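Local coordinates for G protein coupled receptor (Arabidopsis thaliana, PDB 3T33) that may play a role in abscisic acid signalling and, as a member of the LanC-like protein family, holds a zinc ion, at residues V124-G129 with L178-F183; L166-E169 with G173-G176; A117-E122 with L154-G159; L136-A141 with Q148-Y153; C128-V133 with R158-P163. All coordinates share one frame; numbering follows the deposited sequence.

In the fold
The five contacts form a connected group in a largely helical LanC-like chain. Interactions 1 and 4 are buried and apolar: an aromatic cluster in the first, tight helix pairing in the second. Interaction 2 is also buried but polar, with loop carbonyls meeting the start of helix 174-188, which interaction 1 uses further along. Interaction 5 is partly buried, and interaction 3 is a surface contact of arginines. Interactions 4 and 5 share helix 130-144, and interactions 3 and 4 share helix 147-158. Interaction 1 touches all the others, and meets interaction 5 through Ala180 and Ala131. Interaction 2 comes nearest to the zinc site, about 11 Å from the Glu169 side chain to the metal.

Interaction 1: V124-G129 with L178-F183; sequences VTFICG and LWACLF
Phe126, Trp179 and Phe183 form a buried aromatic cluster. It joins the loop between helices 101-118 and 130-144 to helix 174-188 in the helical LanC-like fold. Phe126 is the centre of the cluster. Its CG is anti to the backbone N (chi1 -170°), and this carries the ring across to the helix. Trp179 and Phe183 lie one helical turn apart and receive it between them. The two pairs are both edge-to-face, but Phe126 plays opposite parts in them. Trp179 turns its edge to the Phe126 face, and CZ3 sits over the centre of that ring, 3.6 Å from Phe126 CD2. The six-membered ring of Trp179 is tilted 50° from the Phe126 ring. Towards Phe183, Phe126 offers its own edge, with CE1 over the middle of the Phe183 face. In both pairs the ring centroids are 4.7 Å apart. Ala180 CB lies at the edge of the Phe126 ring, near its plane, 4.1 Å from Phe126 CB.

Trp179 NE1 is hydrogen-bonded to Tyr413 O, close to the end of the chain. The ring of Phe183 also stacks with that of His187. The loop itself is kept in shape by an ST motif, in which the backbone N of Cys128 donates to Thr125 OG1 at 3.1 Å.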
# COMPACT_ATOMS: atom_id res chain seq x y z
N VAL A 124 -5.74 -5.74 -16.17
CA VAL A 124 -6.38 -6.81 -15.45
C VAL A 124 -6.16 -6.77 -13.86
O VAL A 124 -6.70 -7.58 -13.11
CB VAL A 124 -5.85 -8.07 -16.15
CG1 VAL A 124 -5.04 -8.96 -15.25
CG2 VAL A 124 -6.90 -8.70 -17.04
N THR A 125 -5.41 -5.80 -13.36
CA THR A 125 -5.07 -5.83 -11.90
C THR A 125 -5.93 -4.91 -11.00
O THR A 125 -6.69 -4.03 -11.47
CB THR A 125 -3.58 -5.50 -11.64
OG1 THR A 125 -3.36 -4.12 -11.96
CG2 THR A 125 -2.63 -6.38 -12.54
N PHE A 126 -5.78 -5.11 -9.68
CA PHE A 126 -6.45 -4.21 -8.72
C PHE A 126 -6.03 -2.75 -8.88
O PHE A 126 -6.90 -1.86 -8.93
CB PHE A 126 -6.21 -4.68 -7.27
CG PHE A 126 -7.05 -3.97 -6.26
CD1 PHE A 126 -8.33 -4.37 -6.01
CD2 PHE A 126 -6.52 -2.93 -5.50
CE1 PHE A 126 -9.12 -3.72 -5.06
CE2 PHE A 126 -7.29 -2.31 -4.53
CZ PHE A 126 -8.60 -2.70 -4.33
N ILE A 127 -4.73 -2.50 -8.94
CA ILE A 127 -4.22 -1.14 -8.82
C ILE A 127 -4.21 -0.43 -10.18
O ILE A 127 -4.34 0.80 -10.27
CB ILE A 127 -2.79 -1.14 -8.25
CG1 ILE A 127 -2.72 -1.66 -6.80
CG2 ILE A 127 -2.11 0.20 -8.39
CD1 ILE A 127 -1.23 -2.13 -6.38
N CYS A 128 -4.07 -1.19 -11.26
CA CYS A 128 -3.96 -0.57 -12.57
C CYS A 128 -5.04 -0.90 -13.58
O CYS A 128 -5.08 -0.28 -14.64
CB CYS A 128 -2.56 -0.77 -13.15
SG CYS A 128 -1.36 0.26 -12.34
N GLY A 129 -5.92 -1.84 -13.27
CA GLY A 129 -6.89 -2.35 -14.24
C GLY A 129 -8.29 -2.53 -13.72
O GLY A 129 -8.70 -1.98 -12.68
N LEU A 178 -4.65 -11.62 -9.05
CA LEU A 178 -4.87 -12.58 -7.96
C LEU A 178 -5.11 -11.81 -6.64
O LEU A 178 -6.00 -12.18 -5.86
CB LEU A 178 -3.62 -13.44 -7.80
CG LEU A 178 -3.56 -14.38 -6.59
CD1 LEU A 178 -4.80 -15.33 -6.60
CD2 LEU A 178 -2.25 -15.16 -6.60
N TRP A 179 -4.32 -10.75 -6.42
CA TRP A 179 -4.60 -9.82 -5.31
C TRP A 179 -6.10 -9.36 -5.24
O TRP A 179 -6.71 -9.46 -4.17
CB TRP A 179 -3.60 -8.64 -5.31
CG TRP A 179 -3.51 -7.90 -3.94
CD1 TRP A 179 -2.50 -8.00 -3.00
CD2 TRP A 179 -4.50 -7.00 -3.37
NE1 TRP A 179 -2.77 -7.20 -1.92
CE2 TRP A 179 -4.00 -6.59 -2.10
CE3 TRP A 179 -5.74 -6.49 -3.82
CZ2 TRP A 179 -4.71 -5.66 -1.25
CZ3 TRP A 179 -6.45 -5.55 -2.99
CH2 TRP A 179 -5.90 -5.15 -1.70
N ALA A 180 -6.69 -8.96 -6.37
CA ALA A 180 -8.09 -8.53 -6.46
C ALA A 180 -9.06 -9.60 -6.05
O ALA A 180 -10.11 -9.30 -5.43
CB ALA A 180 -8.45 -8.07 -7.88
N CYS A 181 -8.78 -10.83 -6.49
CA CYS A 181 -9.58 -11.97 -6.13
C CYS A 181 -9.53 -12.11 -4.60
O CYS A 181 -10.54 -12.27 -4.01
CB CYS A 181 -9.04 -13.28 -6.75
SG CYS A 181 -9.00 -13.29 -8.58
N LEU A 182 -8.33 -12.20 -4.01
CA LEU A 182 -8.19 -12.34 -2.55
C LEU A 182 -8.94 -11.21 -1.84
O LEU A 182 -9.70 -11.46 -0.98
CB LEU A 182 -6.75 -12.33 -2.17
CG LEU A 182 -5.98 -13.55 -2.72
CD1 LEU A 182 -4.50 -13.35 -2.63
CD2 LEU A 182 -6.44 -14.88 -2.00
N PHE A 183 -8.81 -10.00 -2.34
CA PHE A 183 -9.49 -8.86 -1.77
C PHE A 183 -11.02 -9.01 -1.83
O PHE A 183 -11.72 -8.83 -0.83
CB PHE A 183 -9.04 -7.61 -2.55
CG PHE A 183 -9.85 -6.38 -2.24
CD1 PHE A 183 -11.05 -6.14 -2.92
CD2 PHE A 183 -9.40 -5.45 -1.27
CE1 PHE A 183 -11.84 -4.96 -2.65
CE2 PHE A 183 -10.15 -4.24 -1.02
CZ PHE A 183 -11.37 -3.99 -1.71

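Interaction 2: L166-E169 with G173-G176; sequences LPYE and GRAG
Pro167, Tyr168 and Glu169 turn three successive carbonyls to the first N-H groups of helix 174-188. Arg174 N donates to Pro167 O at 3.1 Å. Ala175 N donates to Tyr168 O, also at 3.1 Å. Gly176 N makes a weak bond to Glu169 O. Gly173, at the N-cap position, lies very close to the loop. Its CA is 3.1 Å from Pro167 O, a close backbone approach. Its N is placed by Glu169, through weak bonds to both O and OE1.

The side chains add a second layer. Tyr168 and Arg174 run alongside each other and point the same way, their ring and guanidinium planes 43° apart. Tyr168 CE1 is 3.2 Å from Arg174 NE. Leu166 CB lies over one face of the same guanidinium, towards its rim. A bend at chi3 (-98°) turns the end of Arg174 to this place. Further out, Tyr168 OH is hydrogen-bonded to Glu204 OE2 on helix 195-212, and Arg174 packs against Glu204 too.

Glu169 has its own set of partners. Its OE1 takes a hydrogen bond from Tyr172 N, and its OE2 is bonded to His234 ND1. These bonds should fix the carboxylate, whose side chain is about 11 Å from the zinc ion. The pattern is that of a helix N-terminus with Gly173 as N-cap, where a preceding loop supplies acceptors to the first-turn N-H groups that the helix cannot satisfy itself.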
# COMPACT_ATOMS: atom_id res chain seq x y z
N LEU A 166 0.52 -12.21 -20.27
CA LEU A 166 0.63 -11.27 -19.11
C LEU A 166 1.90 -11.41 -18.32
O LEU A 166 2.45 -12.47 -18.25
CB LEU A 166 -0.56 -11.47 -18.17
CG LEU A 166 -1.76 -10.54 -18.35
CD1 LEU A 166 -2.60 -10.71 -17.11
CD2 LEU A 166 -1.39 -9.07 -18.54
N PRO A 167 2.40 -10.32 -17.71
CA PRO A 167 3.51 -10.55 -16.76
C PRO A 167 3.08 -11.14 -15.40
O PRO A 167 1.93 -11.54 -15.26
CB PRO A 167 4.13 -9.17 -16.58
CG PRO A 167 3.12 -8.19 -17.09
CD PRO A 167 2.16 -8.89 -18.00
N TYR A 168 3.99 -11.19 -14.43
CA TYR A 168 3.67 -11.83 -13.13
C TYR A 168 3.51 -10.87 -11.94
O TYR A 168 3.07 -11.28 -10.87
CB TYR A 168 4.69 -12.95 -12.79
CG TYR A 168 4.62 -14.00 -13.86
CD1 TYR A 168 3.75 -15.06 -13.73
CD2 TYR A 168 5.33 -13.85 -15.05
CE1 TYR A 168 3.62 -15.99 -14.71
CE2 TYR A 168 5.16 -14.79 -16.09
CZ TYR A 168 4.31 -15.85 -15.89
OH TYR A 168 4.12 -16.83 -16.85
N GLU A 169 3.90 -9.63 -12.13
CA GLU A 169 4.06 -8.73 -11.07
C GLU A 169 2.71 -8.06 -10.65
O GLU A 169 1.63 -8.48 -11.08
CB GLU A 169 5.20 -7.73 -11.39
CG GLU A 169 5.15 -7.08 -12.73
CD GLU A 169 3.89 -6.22 -12.92
OE1 GLU A 169 2.83 -6.81 -13.20
OE2 GLU A 169 3.96 -4.98 -12.79
N GLY A 173 0.50 -7.69 -13.87
CA GLY A 173 0.50 -9.11 -13.98
C GLY A 173 -0.44 -9.87 -13.11
O GLY A 173 -1.37 -9.35 -12.51
N ARG A 174 -0.18 -11.15 -13.09
CA ARG A 174 -0.99 -12.11 -12.43
C ARG A 174 -1.06 -11.91 -10.90
O ARG A 174 -2.08 -12.14 -10.33
CB ARG A 174 -0.46 -13.55 -12.76
CG ARG A 174 -1.08 -14.18 -14.05
CD ARG A 174 -0.43 -15.57 -14.42
NE ARG A 174 0.59 -15.38 -15.44
CZ ARG A 174 0.38 -15.48 -16.75
NH1 ARG A 174 -0.81 -15.81 -17.20
NH2 ARG A 174 1.35 -15.20 -17.58
N ALA A 175 0.04 -11.55 -10.23
CA ALA A 175 -0.05 -11.33 -8.78
C ALA A 175 -1.14 -10.26 -8.53
O ALA A 175 -1.99 -10.43 -7.66
CB ALA A 175 1.32 -10.90 -8.20
N GLY A 176 -1.15 -9.23 -9.38
CA GLY A 176 -2.15 -8.17 -9.40
C GLY A 176 -3.60 -8.56 -9.58
O GLY A 176 -4.49 -8.01 -8.89

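Interaction 3: A117-E122 with L154-G159; sequences ASRDSE and LARFRG
Arg119 and Arg156 meet at the surface, and their guanidinium ends make nearly all of the contact. The tight part is small. Arg119 NH2 comes over one face of the Arg156 guanidinium, 3.2 Å from Arg156 NE and 3.3 Å from Arg156 NH2. All are donors, so these approaches are not hydrogen bonds. The two planes are 56° apart and the side chains cross at about a right angle. Arg156 reaches out from its helix in an extended chain. Arg119 bends at chi2 (-61°) to bring its NH2 across.

Asp115 of helix 101-118, outside both segments, probably explains the closeness. Its OD2 makes salt bridges with both Arg119 NH2 and Arg156 NH1, so the two cations gather round one carboxylate. The ring of Tyr153 adds a cation-pi contact to Arg156.

Away from these ends the two segments stand apart. Their nearest CA atoms, those of Arg119 and Arg156, are still 10.2 Å from each other. Arg119 is exposed to solvent. Arg156 is more sheltered, because it also packs on Tyr130 and Cys134 of helix 130-144.

Arg119 belongs to a type II beta turn from Ser118 to Ser121, closed by Ser121 N to Ser118 O at 3.0 Å. The contact is thus a surface pair of arginines round a shared aspartate, linking the turn after helix 101-118 to helix 147-158.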
# COMPACT_ATOMS: atom_id res chain seq x y z
N ALA A 117 -15.94 3.85 -18.44
CA ALA A 117 -14.67 4.25 -19.06
C ALA A 117 -13.66 3.09 -19.24
O ALA A 117 -12.72 3.22 -20.02
CB ALA A 117 -14.04 5.37 -18.26
N SER A 118 -13.86 1.95 -18.56
CA SER A 118 -12.87 0.86 -18.64
C SER A 118 -13.23 -0.35 -19.53
O SER A 118 -12.48 -1.34 -19.62
CB SER A 118 -12.47 0.39 -17.24
OG SER A 118 -13.57 -0.04 -16.48
N ARG A 119 -14.39 -0.27 -20.19
CA ARG A 119 -14.75 -1.26 -21.22
C ARG A 119 -13.71 -1.02 -22.32
O ARG A 119 -13.19 0.10 -22.45
CB ARG A 119 -16.18 -1.01 -21.73
CG ARG A 119 -17.22 -0.80 -20.62
CD ARG A 119 -17.35 -2.03 -19.69
NE ARG A 119 -18.42 -1.85 -18.70
CZ ARG A 119 -19.61 -2.46 -18.74
NH1 ARG A 119 -19.91 -3.31 -19.72
NH2 ARG A 119 -20.50 -2.22 -17.78
N ASP A 120 -13.32 -2.08 -23.01
CA ASP A 120 -12.24 -2.00 -23.98
C ASP A 120 -10.84 -2.05 -23.34
O ASP A 120 -9.84 -2.16 -24.04
CB ASP A 120 -12.38 -0.74 -24.83
CG ASP A 120 -13.60 -0.77 -25.73
OD1 ASP A 120 -14.24 -1.83 -25.82
OD2 ASP A 120 -13.92 0.28 -26.33
N SER A 121 -10.78 -1.96 -22.01
CA SER A 121 -9.49 -1.98 -21.31
C SER A 121 -9.00 -3.39 -21.27
O SER A 121 -9.77 -4.34 -21.07
CB SER A 121 -9.58 -1.45 -19.87
OG SER A 121 -8.29 -1.49 -19.26
N GLU A 122 -7.70 -3.51 -21.47
CA GLU A 122 -7.04 -4.81 -21.29
C GLU A 122 -6.32 -4.95 -19.93
O GLU A 122 -5.82 -6.02 -19.64
CB GLU A 122 -6.17 -5.19 -22.50
CG GLU A 122 -6.88 -6.26 -23.37
CD GLU A 122 -6.46 -6.29 -24.88
OE1 GLU A 122 -5.38 -5.75 -25.26
OE2 GLU A 122 -7.25 -6.86 -25.69
N LEU A 154 -19.89 -8.52 -9.84
CA LEU A 154 -19.39 -9.88 -9.72
C LEU A 154 -19.31 -10.63 -11.07
O LEU A 154 -18.30 -11.32 -11.34
CB LEU A 154 -20.24 -10.63 -8.73
CG LEU A 154 -19.76 -12.04 -8.46
CD1 LEU A 154 -18.35 -11.98 -7.98
CD2 LEU A 154 -20.67 -12.73 -7.51
N ALA A 155 -20.35 -10.47 -11.92
CA ALA A 155 -20.36 -11.01 -13.31
C ALA A 155 -19.27 -10.36 -14.17
O ALA A 155 -18.60 -11.04 -14.96
CB ALA A 155 -21.79 -10.83 -13.97
N ARG A 156 -19.06 -9.05 -14.02
CA ARG A 156 -18.02 -8.41 -14.77
C ARG A 156 -16.67 -8.89 -14.27
O ARG A 156 -15.73 -9.10 -15.07
CB ARG A 156 -18.10 -6.90 -14.67
CG ARG A 156 -19.28 -6.30 -15.44
CD ARG A 156 -19.63 -4.93 -14.81
NE ARG A 156 -20.84 -4.32 -15.37
CZ ARG A 156 -21.53 -3.33 -14.78
NH1 ARG A 156 -21.13 -2.84 -13.61
NH2 ARG A 156 -22.62 -2.83 -15.36
N PHE A 157 -16.56 -9.13 -12.97
CA PHE A 157 -15.26 -9.51 -12.48
C PHE A 157 -14.96 -10.94 -13.04
O PHE A 157 -13.89 -11.22 -13.51
CB PHE A 157 -15.23 -9.53 -10.95
CG PHE A 157 -13.83 -9.72 -10.40
CD1 PHE A 157 -13.02 -10.76 -10.82
CD2 PHE A 157 -13.30 -8.84 -9.48
CE1 PHE A 157 -11.73 -10.91 -10.33
CE2 PHE A 157 -12.03 -9.02 -8.99
CZ PHE A 157 -11.25 -10.02 -9.43
N ARG A 158 -15.94 -11.82 -12.94
CA ARG A 158 -15.84 -13.20 -13.40
C ARG A 158 -15.64 -13.37 -14.92
O ARG A 158 -15.22 -14.47 -15.36
CB ARG A 158 -17.09 -13.92 -12.98
CG ARG A 158 -17.13 -14.26 -11.48
CD ARG A 158 -18.37 -15.02 -11.22
NE ARG A 158 -18.45 -15.46 -9.85
CZ ARG A 158 -19.57 -15.88 -9.28
NH1 ARG A 158 -20.74 -15.87 -9.94
NH2 ARG A 158 -19.54 -16.31 -8.04
N GLY A 159 -15.92 -12.31 -15.70
CA GLY A 159 -15.65 -12.30 -17.16
C GLY A 159 -14.20 -12.00 -17.52
O GLY A 159 -13.76 -12.16 -18.69

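Interaction 4: L136-A141 with Q148-Y153; sequences LGAVAA and QLYDRY
Tyr153 lays its ring flat against Gly137, while Tyr150 turns only an edge to Ala138. This difference organises the contact between two neighbouring antiparallel helices. Gly137 CA is 3.7 Å from the Tyr153 ring centroid and 12° off the ring normal, a CH-pi contact over the face. The fit is close: Tyr153 CD2 is 3.5 Å from Gly137 C. Tyr153 CB lies against Ala138, 3.7 Å from the backbone N of Ala138.

Tyr150 takes the other course. With CG anti to the backbone N (chi1 161°), its ring goes past the flank of the opposite helix. Ala138 O approaches the ring near its plane and is 3.5 Å from Tyr150 CD1. Ala138 CB also rests on CD1, so the methyl is shared between the ring of Tyr150 and the CB of Tyr153. One turn on, Ala141 points into the interface. Its CB meets Leu149 CD1 at 3.9 Å and packs on the backbone of Tyr150.

With Gly137, Ala138 and Ala141 at the interface, the helix segments approach to 8.1 Å, axis to axis, at 163°. Consecutive and antiparallel, helices 130-144 and 147-158 form an alpha-alpha hairpin. Around it, Tyr153 also packs on Val111 and Glu112 of helix 101-118. Ala138 reaches Leu184 of helix 174-188. Leu136 packs on Leu85, Ala88 and Phe92 of helix 84-98.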
# COMPACT_ATOMS: atom_id res chain seq x y z
N LEU A 136 -14.00 -3.34 -6.17
CA LEU A 136 -14.52 -2.28 -5.31
C LEU A 136 -16.01 -2.14 -5.53
O LEU A 136 -16.80 -2.01 -4.63
CB LEU A 136 -13.86 -0.95 -5.63
CG LEU A 136 -13.63 0.11 -4.55
CD1 LEU A 136 -13.47 1.56 -5.04
CD2 LEU A 136 -14.45 -0.00 -3.27
N GLY A 137 -16.42 -2.19 -6.77
CA GLY A 137 -17.85 -2.08 -7.08
C GLY A 137 -18.61 -3.08 -6.26
O GLY A 137 -19.59 -2.72 -5.61
N ALA A 138 -18.17 -4.35 -6.32
CA ALA A 138 -18.89 -5.44 -5.68
C ALA A 138 -18.88 -5.32 -4.14
O ALA A 138 -19.82 -5.65 -3.48
CB ALA A 138 -18.27 -6.82 -6.10
N VAL A 139 -17.78 -4.81 -3.59
CA VAL A 139 -17.66 -4.68 -2.13
C VAL A 139 -18.53 -3.51 -1.66
O VAL A 139 -19.31 -3.64 -0.74
CB VAL A 139 -16.16 -4.60 -1.70
CG1 VAL A 139 -16.06 -4.24 -0.23
CG2 VAL A 139 -15.44 -5.96 -1.96
N ALA A 140 -18.40 -2.38 -2.35
CA ALA A 140 -19.20 -1.19 -2.03
C ALA A 140 -20.70 -1.50 -2.12
O ALA A 140 -21.43 -1.11 -1.24
CB ALA A 140 -18.81 -0.00 -2.88
N ALA A 141 -21.12 -2.27 -3.13
CA ALA A 141 -22.53 -2.72 -3.27
C ALA A 141 -23.01 -3.64 -2.16
O ALA A 141 -24.16 -3.57 -1.74
CB ALA A 141 -22.80 -3.38 -4.66
N GLN A 148 -28.44 -6.75 -6.37
CA GLN A 148 -28.42 -6.75 -7.86
C GLN A 148 -27.17 -6.05 -8.47
O GLN A 148 -26.57 -6.51 -9.46
CB GLN A 148 -29.70 -6.13 -8.45
CG GLN A 148 -31.05 -6.64 -7.89
CD GLN A 148 -31.21 -6.49 -6.33
OE1 GLN A 148 -30.86 -5.43 -5.74
NE2 GLN A 148 -31.73 -7.56 -5.67
N LEU A 149 -26.82 -4.89 -7.92
CA LEU A 149 -25.59 -4.21 -8.28
C LEU A 149 -24.36 -5.11 -7.96
O LEU A 149 -23.38 -5.11 -8.67
CB LEU A 149 -25.48 -2.97 -7.42
CG LEU A 149 -25.09 -1.68 -8.10
CD1 LEU A 149 -24.35 -0.83 -7.10
CD2 LEU A 149 -24.26 -1.91 -9.31
N TYR A 150 -24.43 -5.83 -6.87
CA TYR A 150 -23.35 -6.70 -6.49
C TYR A 150 -23.11 -7.78 -7.56
O TYR A 150 -21.93 -7.99 -7.97
CB TYR A 150 -23.64 -7.35 -5.16
CG TYR A 150 -22.81 -8.58 -4.90
CD1 TYR A 150 -21.44 -8.46 -4.67
CD2 TYR A 150 -23.39 -9.85 -4.81
CE1 TYR A 150 -20.68 -9.53 -4.40
CE2 TYR A 150 -22.60 -10.97 -4.53
CZ TYR A 150 -21.25 -10.80 -4.34
OH TYR A 150 -20.38 -11.86 -4.07
N ASP A 151 -24.21 -8.43 -8.01
CA ASP A 151 -24.14 -9.53 -8.99
C ASP A 151 -23.57 -9.00 -10.25
O ASP A 151 -22.73 -9.65 -10.91
CB ASP A 151 -25.51 -10.06 -9.30
CG ASP A 151 -26.15 -10.76 -8.11
OD1 ASP A 151 -25.42 -11.35 -7.27
OD2 ASP A 151 -27.39 -10.73 -8.05
N ARG A 152 -23.98 -7.79 -10.56
CA ARG A 152 -23.57 -7.22 -11.81
C ARG A 152 -22.05 -6.97 -11.83
O ARG A 152 -21.39 -7.24 -12.84
CB ARG A 152 -24.43 -6.00 -12.13
CG ARG A 152 -23.73 -4.85 -12.90
CD ARG A 152 -24.68 -3.62 -13.04
NE ARG A 152 -23.92 -2.36 -13.04
CZ ARG A 152 -24.42 -1.15 -12.79
NH1 ARG A 152 -25.72 -1.00 -12.50
NH2 ARG A 152 -23.61 -0.10 -12.80
N TYR A 153 -21.48 -6.44 -10.74
CA TYR A 153 -20.01 -6.27 -10.72
C TYR A 153 -19.28 -7.62 -10.59
O TYR A 153 -18.20 -7.81 -11.11
CB TYR A 153 -19.53 -5.36 -9.60
CG TYR A 153 -19.72 -3.89 -9.86
CD1 TYR A 153 -18.97 -3.21 -10.82
CD2 TYR A 153 -20.69 -3.16 -9.11
CE1 TYR A 153 -19.17 -1.85 -11.07
CE2 TYR A 153 -20.88 -1.81 -9.33
CZ TYR A 153 -20.12 -1.15 -10.29
OH TYR A 153 -20.36 0.18 -10.50

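Interaction 5: C128-V133 with R158-P163; sequences CGYAGV and RGIRLP
Ile160 packs on Tyr130 and Ala131, in the first turn of helix 130-144. It belongs to the loop that leaves helix 147-158 and leads towards helix 174-188, so the contact ties a connection of the helical fold to the start of a helix. The touching part of Ile160 is its longer branch. CG1 approaches the edge of the Tyr130 ring near the ring plane, 3.7 Å from CD2. The terminal CD1 also touches Tyr130 CD2 and reaches Ala131, where it lies 3.7 Å from CA and 3.9 Å from CB. Ile160 CG1 is anti to the carbonyl carbon (chi1 -70°), which directs this branch to the helix. The other branch, CG2, is left for Val124.

The ring of Tyr130 crosses Ile160 obliquely. Its hydroxyl is hydrogen-bonded to Asp115 OD1 on helix 101-118. Ala131 is also covered by Phe157 and by Ala180 of helix 174-188.

The next residue probably stiffens the loop. Arg161 folds back so that NH1 donates to two carbonyls, Arg158 O and Ile160 O, each at 2.8 Å. The first bond is almost straight, at 178°, and lies in the guanidinium plane. The second carbonyl is met from above its plane. Gly159 O sits over one face of the same guanidinium, towards the rim.

The chemistry is divided accordingly. Across the contact it is purely apolar, made by one isoleucine branch, while polar bonds within the loop probably help hold the backbone that presents it.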
# COMPACT_ATOMS: atom_id res chain seq x y z
N CYS A 128 -4.07 -1.19 -11.26
CA CYS A 128 -3.96 -0.57 -12.57
C CYS A 128 -5.04 -0.90 -13.58
O CYS A 128 -5.08 -0.28 -14.64
CB CYS A 128 -2.56 -0.77 -13.15
SG CYS A 128 -1.36 0.26 -12.34
N GLY A 129 -5.92 -1.84 -13.27
CA GLY A 129 -6.89 -2.35 -14.24
C GLY A 129 -8.29 -2.53 -13.72
O GLY A 129 -8.70 -1.98 -12.68
N TYR A 130 -8.99 -3.39 -14.40
CA TYR A 130 -10.40 -3.49 -14.38
C TYR A 130 -10.90 -4.35 -13.22
O TYR A 130 -12.06 -4.21 -12.78
CB TYR A 130 -10.81 -4.19 -15.73
CG TYR A 130 -12.28 -4.30 -15.92
CD1 TYR A 130 -13.07 -3.18 -15.80
CD2 TYR A 130 -12.90 -5.53 -16.22
CE1 TYR A 130 -14.48 -3.21 -15.98
CE2 TYR A 130 -14.32 -5.61 -16.42
CZ TYR A 130 -15.12 -4.40 -16.31
OH TYR A 130 -16.52 -4.34 -16.46
N ALA A 131 -10.07 -5.30 -12.79
CA ALA A 131 -10.37 -6.11 -11.58
C ALA A 131 -10.51 -5.18 -10.37
O ALA A 131 -11.35 -5.39 -9.52
CB ALA A 131 -9.25 -7.20 -11.32
N GLY A 132 -9.69 -4.14 -10.31
CA GLY A 132 -9.84 -3.09 -9.26
C GLY A 132 -11.23 -2.48 -9.25
O GLY A 132 -11.88 -2.40 -8.20
N VAL A 133 -11.69 -2.06 -10.42
CA VAL A 133 -13.05 -1.46 -10.61
C VAL A 133 -14.16 -2.40 -10.19
O VAL A 133 -15.08 -2.04 -9.43
CB VAL A 133 -13.28 -1.09 -12.09
CG1 VAL A 133 -14.72 -0.56 -12.32
CG2 VAL A 133 -12.21 -0.10 -12.55
N ARG A 158 -15.94 -11.82 -12.94
CA ARG A 158 -15.84 -13.20 -13.40
C ARG A 158 -15.64 -13.37 -14.92
O ARG A 158 -15.22 -14.47 -15.36
CB ARG A 158 -17.09 -13.92 -12.98
CG ARG A 158 -17.13 -14.26 -11.48
CD ARG A 158 -18.37 -15.02 -11.22
NE ARG A 158 -18.45 -15.46 -9.85
CZ ARG A 158 -19.57 -15.88 -9.28
NH1 ARG A 158 -20.74 -15.87 -9.94
NH2 ARG A 158 -19.54 -16.31 -8.04
N GLY A 159 -15.92 -12.31 -15.70
CA GLY A 159 -15.65 -12.30 -17.16
C GLY A 159 -14.20 -12.00 -17.52
O GLY A 159 -13.76 -12.16 -18.69
N ILE A 160 -13.42 -11.56 -16.54
CA ILE A 160 -12.02 -11.26 -16.83
C ILE A 160 -11.24 -12.51 -17.22
O ILE A 160 -11.35 -13.54 -16.57
CB ILE A 160 -11.33 -10.48 -15.63
CG1 ILE A 160 -11.89 -9.04 -15.52
CG2 ILE A 160 -9.83 -10.38 -15.80
CD1 ILE A 160 -11.73 -8.39 -14.13
N ARG A 161 -10.42 -12.40 -18.26
CA ARG A 161 -9.56 -13.49 -18.67
C ARG A 161 -8.12 -13.03 -18.77
O ARG A 161 -7.85 -11.87 -19.10
CB ARG A 161 -10.01 -14.04 -20.04
CG ARG A 161 -11.48 -14.53 -20.09
CD ARG A 161 -11.60 -15.88 -19.41
NE ARG A 161 -13.03 -16.22 -19.40
CZ ARG A 161 -13.88 -15.89 -18.43
NH1 ARG A 161 -13.45 -15.19 -17.34
NH2 ARG A 161 -15.18 -16.21 -18.59
N LEU A 162 -7.18 -13.93 -18.51
CA LEU A 162 -5.77 -13.56 -18.51
C LEU A 162 -5.08 -14.02 -19.78
O LEU A 162 -4.91 -15.22 -19.94
CB LEU A 162 -5.05 -14.20 -17.33
CG LEU A 162 -5.80 -14.09 -16.00
CD1 LEU A 162 -5.12 -14.96 -14.96
CD2 LEU A 162 -5.82 -12.62 -15.54
N PRO A 163 -4.62 -13.08 -20.64
CA PRO A 163 -3.80 -13.53 -21.81
C PRO A 163 -2.59 -14.34 -21.37
O PRO A 163 -2.02 -14.03 -20.33
CB PRO A 163 -3.32 -12.23 -22.45
CG PRO A 163 -4.05 -11.10 -21.82
CD PRO A 163 -4.65 -11.60 -20.52